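Local atomic coordinates of KLLA0E08119p (Kluyveromyces lactis, PDB entry 3VA7), a protein that forms the urea carboxylase part of a multifunctional enzyme and probably uses ATP, hydrogencarbonate and biotin to convert urea to urea-1-carboxylate. Residues Ile239-Gly253 / Lys282-Leu294. Residues are numbered along the deposited sequence; the frame is centred on the assembly and turned at random.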
loop_
_atom_site.group_PDB
_atom_site.type_symbol
_atom_site.label_atom_id
_atom_site.label_comp_id
_atom_site.label_asym_id
_atom_site.label_seq_id
_atom_site.Cartn_x
_atom_site.Cartn_y
_atom_site.Cartn_z
ATOM N N ILE A 239 37.653 -11.624 -21.188
ATOM C CA ILE A 239 37.329 -12.269 -22.433
ATOM C C ILE A 239 36.321 -13.358 -22.176
ATOM O O ILE A 239 36.487 -14.178 -21.290
ATOM C CB ILE A 239 38.579 -12.840 -23.135
ATOM C CG1 ILE A 239 39.562 -11.727 -23.518
ATOM C CG2 ILE A 239 38.175 -13.638 -24.428
ATOM C CD1 ILE A 239 39.260 -11.126 -24.890
ATOM N N GLN A 240 35.253 -13.356 -22.942
ATOM C CA GLN A 240 34.273 -14.427 -22.860
ATOM C C GLN A 240 34.717 -15.514 -23.802
ATOM O O GLN A 240 34.866 -15.277 -25.016
ATOM C CB GLN A 240 32.899 -13.927 -23.298
ATOM C CG GLN A 240 31.896 -15.016 -23.504
ATOM C CD GLN A 240 31.400 -15.583 -22.193
ATOM O OE1 GLN A 240 30.796 -14.876 -21.377
ATOM N NE2 GLN A 240 31.685 -16.846 -21.964
ATOM N N MET A 241 34.908 -16.714 -23.267
ATOM C CA MET A 241 35.396 -17.793 -24.078
ATOM C C MET A 241 34.456 -18.986 -24.029
ATOM O O MET A 241 33.728 -19.198 -23.052
ATOM C CB MET A 241 36.852 -18.097 -23.683
ATOM C CG MET A 241 37.324 -19.523 -23.805
ATOM S SD MET A 241 37.523 -20.235 -22.165
ATOM C CE MET A 241 36.662 -21.762 -22.534
ATOM N N MET A 242 34.453 -19.754 -25.102
ATOM C CA MET A 242 33.715 -20.999 -25.159
ATOM C C MET A 242 34.702 -22.167 -25.438
ATOM O O MET A 242 35.627 -22.045 -26.264
ATOM C CB MET A 242 32.663 -20.855 -26.250
ATOM C CG MET A 242 31.261 -21.486 -25.996
ATOM S SD MET A 242 30.227 -21.119 -24.531
ATOM C CE MET A 242 30.540 -19.382 -24.327
ATOM N N GLY A 243 34.545 -23.271 -24.707
ATOM C CA GLY A 243 35.366 -24.464 -24.921
ATOM C C GLY A 243 34.503 -25.684 -25.181
ATOM O O GLY A 243 33.397 -25.794 -24.642
ATOM N N ASP A 244 34.977 -26.621 -25.994
ATOM C CA ASP A 244 34.097 -27.732 -26.339
ATOM C C ASP A 244 34.359 -28.965 -25.494
ATOM O O ASP A 244 33.692 -30.018 -25.643
ATOM C CB ASP A 244 34.203 -28.049 -27.802
ATOM C CG ASP A 244 35.493 -28.747 -28.146
ATOM O OD1 ASP A 244 36.361 -28.929 -27.269
ATOM O OD2 ASP A 244 35.637 -29.110 -29.310
ATOM N N GLY A 245 35.316 -28.844 -24.590
ATOM C CA GLY A 245 35.594 -29.930 -23.677
ATOM C C GLY A 245 36.537 -30.951 -24.288
ATOM O O GLY A 245 36.754 -32.024 -23.711
ATOM N N PHE A 246 37.122 -30.617 -25.439
ATOM C CA PHE A 246 37.915 -31.577 -26.184
ATOM C C PHE A 246 39.047 -30.872 -26.774
ATOM O O PHE A 246 39.555 -31.309 -27.788
ATOM C CB PHE A 246 37.105 -32.254 -27.305
ATOM C CG PHE A 246 35.969 -33.097 -26.806
ATOM C CD1 PHE A 246 36.216 -34.259 -26.091
ATOM C CD2 PHE A 246 34.654 -32.722 -27.049
ATOM C CE1 PHE A 246 35.144 -35.066 -25.563
ATOM C CE2 PHE A 246 33.537 -33.512 -26.540
ATOM C CZ PHE A 246 33.789 -34.676 -25.805
ATOM N N GLY A 247 39.439 -29.753 -26.188
ATOM C CA GLY A 247 40.638 -29.067 -26.661
ATOM C C GLY A 247 40.436 -27.854 -27.552
ATOM O O GLY A 247 41.366 -27.044 -27.735
ATOM N N LYS A 248 39.239 -27.719 -28.124
ATOM C CA LYS A 248 38.881 -26.513 -28.911
ATOM C C LYS A 248 38.339 -25.408 -28.023
ATOM O O LYS A 248 37.562 -25.669 -27.085
ATOM C CB LYS A 248 37.906 -26.825 -30.044
ATOM C CG LYS A 248 38.585 -26.945 -31.426
ATOM C CD LYS A 248 38.147 -28.319 -31.976
ATOM C CE LYS A 248 38.084 -28.439 -33.503
ATOM N NZ LYS A 248 36.911 -29.325 -33.876
ATOM N N ALA A 249 38.770 -24.176 -28.305
ATOM C CA ALA A 249 38.326 -23.029 -27.513
ATOM C C ALA A 249 38.166 -21.838 -28.435
ATOM O O ALA A 249 38.875 -21.743 -29.423
ATOM C CB ALA A 249 39.317 -22.730 -26.344
ATOM N N ILE A 250 37.244 -20.927 -28.128
ATOM C CA ILE A 250 36.994 -19.770 -29.017
ATOM C C ILE A 250 36.721 -18.494 -28.217
ATOM O O ILE A 250 36.062 -18.550 -27.161
ATOM C CB ILE A 250 35.892 -20.095 -30.032
ATOM C CG1 ILE A 250 35.534 -18.888 -30.875
ATOM C CG2 ILE A 250 34.637 -20.623 -29.320
ATOM C CD1 ILE A 250 34.860 -19.308 -32.178
ATOM N N ALA A 251 37.303 -17.360 -28.636
ATOM C CA ALA A 251 37.121 -16.116 -27.871
ATOM C C ALA A 251 35.973 -15.373 -28.531
ATOM O O ALA A 251 35.966 -15.126 -29.767
ATOM C CB ALA A 251 38.358 -15.301 -27.814
ATOM N N ILE A 252 34.959 -15.072 -27.732
ATOM C CA ILE A 252 33.715 -14.594 -28.298
ATOM C C ILE A 252 33.723 -13.065 -28.319
ATOM O O ILE A 252 33.148 -12.475 -29.232
ATOM C CB ILE A 252 32.499 -15.269 -27.581
ATOM C CG1 ILE A 252 32.570 -16.787 -27.865
ATOM C CG2 ILE A 252 31.174 -14.662 -27.991
ATOM C CD1 ILE A 252 31.236 -17.528 -28.036
ATOM N N GLY A 253 34.464 -12.450 -27.389
ATOM C CA GLY A 253 34.615 -11.010 -27.314
ATOM C C GLY A 253 35.136 -10.586 -25.946
ATOM O O GLY A 253 35.375 -11.430 -25.052
ATOM N N LYS A 282 45.345 -10.280 -28.981
ATOM C CA LYS A 282 46.233 -11.083 -28.166
ATOM C C LYS A 282 45.665 -11.414 -26.783
ATOM O O LYS A 282 46.195 -12.247 -26.052
ATOM C CB LYS A 282 47.662 -10.496 -28.180
ATOM C CG LYS A 282 48.167 -9.781 -26.944
ATOM C CD LYS A 282 49.701 -9.466 -27.061
ATOM C CE LYS A 282 50.080 -8.637 -28.321
ATOM N NZ LYS A 282 51.264 -7.748 -28.019
ATOM N N MET A 283 44.563 -10.775 -26.434
ATOM C CA MET A 283 43.813 -11.191 -25.274
ATOM C C MET A 283 42.989 -12.396 -25.695
ATOM O O MET A 283 42.892 -13.395 -24.981
ATOM C CB MET A 283 42.904 -10.075 -24.833
ATOM C CG MET A 283 43.485 -9.155 -23.765
ATOM S SD MET A 283 42.483 -7.640 -23.678
ATOM C CE MET A 283 42.795 -7.173 -21.969
ATOM N N ARG A 284 42.414 -12.293 -26.882
ATOM C CA ARG A 284 41.665 -13.385 -27.458
ATOM C C ARG A 284 42.539 -14.628 -27.533
ATOM O O ARG A 284 42.237 -15.621 -26.890
ATOM C CB ARG A 284 41.105 -13.014 -28.837
ATOM C CG ARG A 284 40.004 -11.937 -28.800
ATOM C CD ARG A 284 39.752 -11.276 -30.169
ATOM N NE ARG A 284 39.390 -12.241 -31.206
ATOM C CZ ARG A 284 38.203 -12.844 -31.291
ATOM N NH1 ARG A 284 37.244 -12.601 -30.387
ATOM N NH2 ARG A 284 37.965 -13.700 -32.283
ATOM N N ALA A 285 43.639 -14.570 -28.285
ATOM C CA ALA A 285 44.455 -15.765 -28.504
ATOM C C ALA A 285 44.977 -16.379 -27.211
ATOM O O ALA A 285 45.078 -17.605 -27.125
ATOM C CB ALA A 285 45.568 -15.522 -29.511
ATOM N N ALA A 286 45.256 -15.556 -26.203
ATOM C CA ALA A 286 45.778 -16.072 -24.921
ATOM C C ALA A 286 44.688 -16.845 -24.194
ATOM O O ALA A 286 44.922 -17.925 -23.611
ATOM C CB ALA A 286 46.304 -14.945 -24.048
ATOM N N SER A 287 43.481 -16.295 -24.270
ATOM C CA SER A 287 42.297 -16.919 -23.699
ATOM C C SER A 287 41.996 -18.264 -24.369
ATOM O O SER A 287 41.638 -19.222 -23.723
ATOM C CB SER A 287 41.090 -15.956 -23.798
ATOM O OG SER A 287 41.250 -14.844 -22.948
ATOM N N GLU A 288 42.165 -18.343 -25.671
ATOM C CA GLU A 288 41.922 -19.606 -26.354
ATOM C C GLU A 288 42.983 -20.647 -25.982
ATOM O O GLU A 288 42.684 -21.845 -25.957
ATOM C CB GLU A 288 41.836 -19.408 -27.876
ATOM C CG GLU A 288 40.887 -18.300 -28.321
ATOM C CD GLU A 288 40.570 -18.332 -29.799
ATOM O OE1 GLU A 288 39.503 -17.792 -30.191
ATOM O OE2 GLU A 288 41.380 -18.896 -30.580
ATOM N N ARG A 289 44.206 -20.202 -25.668
ATOM C CA ARG A 289 45.268 -21.164 -25.317
ATOM C C ARG A 289 44.967 -21.733 -23.970
ATOM O O ARG A 289 45.075 -22.933 -23.743
ATOM C CB ARG A 289 46.667 -20.545 -25.328
ATOM C CG ARG A 289 47.171 -20.203 -26.724
ATOM C CD ARG A 289 48.620 -19.825 -26.662
ATOM N NE ARG A 289 48.916 -18.609 -25.882
ATOM C CZ ARG A 289 48.986 -17.383 -26.402
ATOM N NH1 ARG A 289 48.732 -17.184 -27.694
ATOM N NH2 ARG A 289 49.260 -16.354 -25.615
ATOM N N LEU A 290 44.528 -20.851 -23.096
ATOM C CA LEU A 290 44.190 -21.241 -21.748
ATOM C C LEU A 290 43.043 -22.202 -21.786
ATOM O O LEU A 290 43.060 -23.218 -21.083
ATOM C CB LEU A 290 43.806 -20.026 -20.955
ATOM C CG LEU A 290 43.883 -20.218 -19.453
ATOM C CD1 LEU A 290 43.965 -18.829 -18.807
ATOM C CD2 LEU A 290 42.650 -20.984 -18.962
ATOM N N GLY A 291 42.044 -21.904 -22.613
ATOM C CA GLY A 291 40.886 -22.746 -22.668
ATOM C C GLY A 291 41.175 -24.085 -23.318
ATOM O O GLY A 291 40.628 -25.115 -22.885
ATOM N N SER A 292 41.982 -24.053 -24.383
ATOM C CA SER A 292 42.455 -25.261 -25.071
ATOM C C SER A 292 43.279 -26.202 -24.168
ATOM O O SER A 292 42.979 -27.387 -24.054
ATOM C CB SER A 292 43.261 -24.898 -26.304
ATOM O OG SER A 292 42.388 -24.705 -27.363
ATOM N N LEU A 293 44.290 -25.640 -23.515
ATOM C CA LEU A 293 45.129 -26.372 -22.629
ATOM C C LEU A 293 44.277 -27.143 -21.626
ATOM O O LEU A 293 44.512 -28.347 -21.409
ATOM C CB LEU A 293 46.010 -25.391 -21.890
ATOM C CG LEU A 293 47.030 -26.100 -21.022
ATOM C CD1 LEU A 293 48.269 -26.290 -21.925
ATOM C CD2 LEU A 293 47.338 -25.309 -19.697
ATOM N N LEU A 294 43.285 -26.481 -21.010
ATOM C CA LEU A 294 42.423 -27.200 -20.050
ATOM C C LEU A 294 41.474 -28.261 -20.675
ATOM O O LEU A 294 40.881 -29.074 -19.946
ATOM C CB LEU A 294 41.592 -26.212 -19.250
ATOM C CG LEU A 294 42.242 -25.341 -18.166
ATOM C CD1 LEU A 294 41.761 -23.929 -18.230
ATOM C CD2 LEU A 294 41.935 -25.924 -16.789
#
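Helix 282-293 packs on the hairpin of strands 239-244 and 249-253, running roughly antiparallel to the second strand, with axes 7.1 Å apart at an angle of 146°, and farther from the first. Ala249 and Ala251 show how small side chains let a helix settle on a sheet: Ala249 CB sits 3.5 Å from Glu288 O and also meets the backbone of Gly291 and Ser292, while Ala251 CB rests on Arg284 CB and CG and lies over one face of that residue's guanidinium group, toward its rim. From the first strand, Ile239 reaches CD1 to Met283 CB (3.8 Å) and lays CB, CG1 and CG2 beside Ser287 OG, whose hydroxyl is turned back to donate a hydrogen bond to Met283 O within the helix. Met241 SD comes alongside Gly291.

Polar bonds run along strand 249-253 and the turn before it. With its chain extended beyond CG, Glu288 carries OE1 to Ala251 N (2.7 Å); the N-H...O angle is 145°, and the donor comes to the anti side of OE1. Arg284, bent at chi3 (58°), folds back so that NH1 makes a weak bond to Ala251 O. Near the turn, Ser292 OG donates to Gly247 O (2.6 Å).

Strand 299-307 pairs with the other side of strand 235-244, and helix 337-345 covers the opposite face of the sheet at Met242. This is helix-on-sheet packing in the ATP-grasp part of the biotin carboxylase domain. Its chemistry implies a division of labour: apolar contacts fill the inner side, while helix side chains bind Ala251 N and O, which the pairing of the two strands does not use, and a carbonyl of the turn.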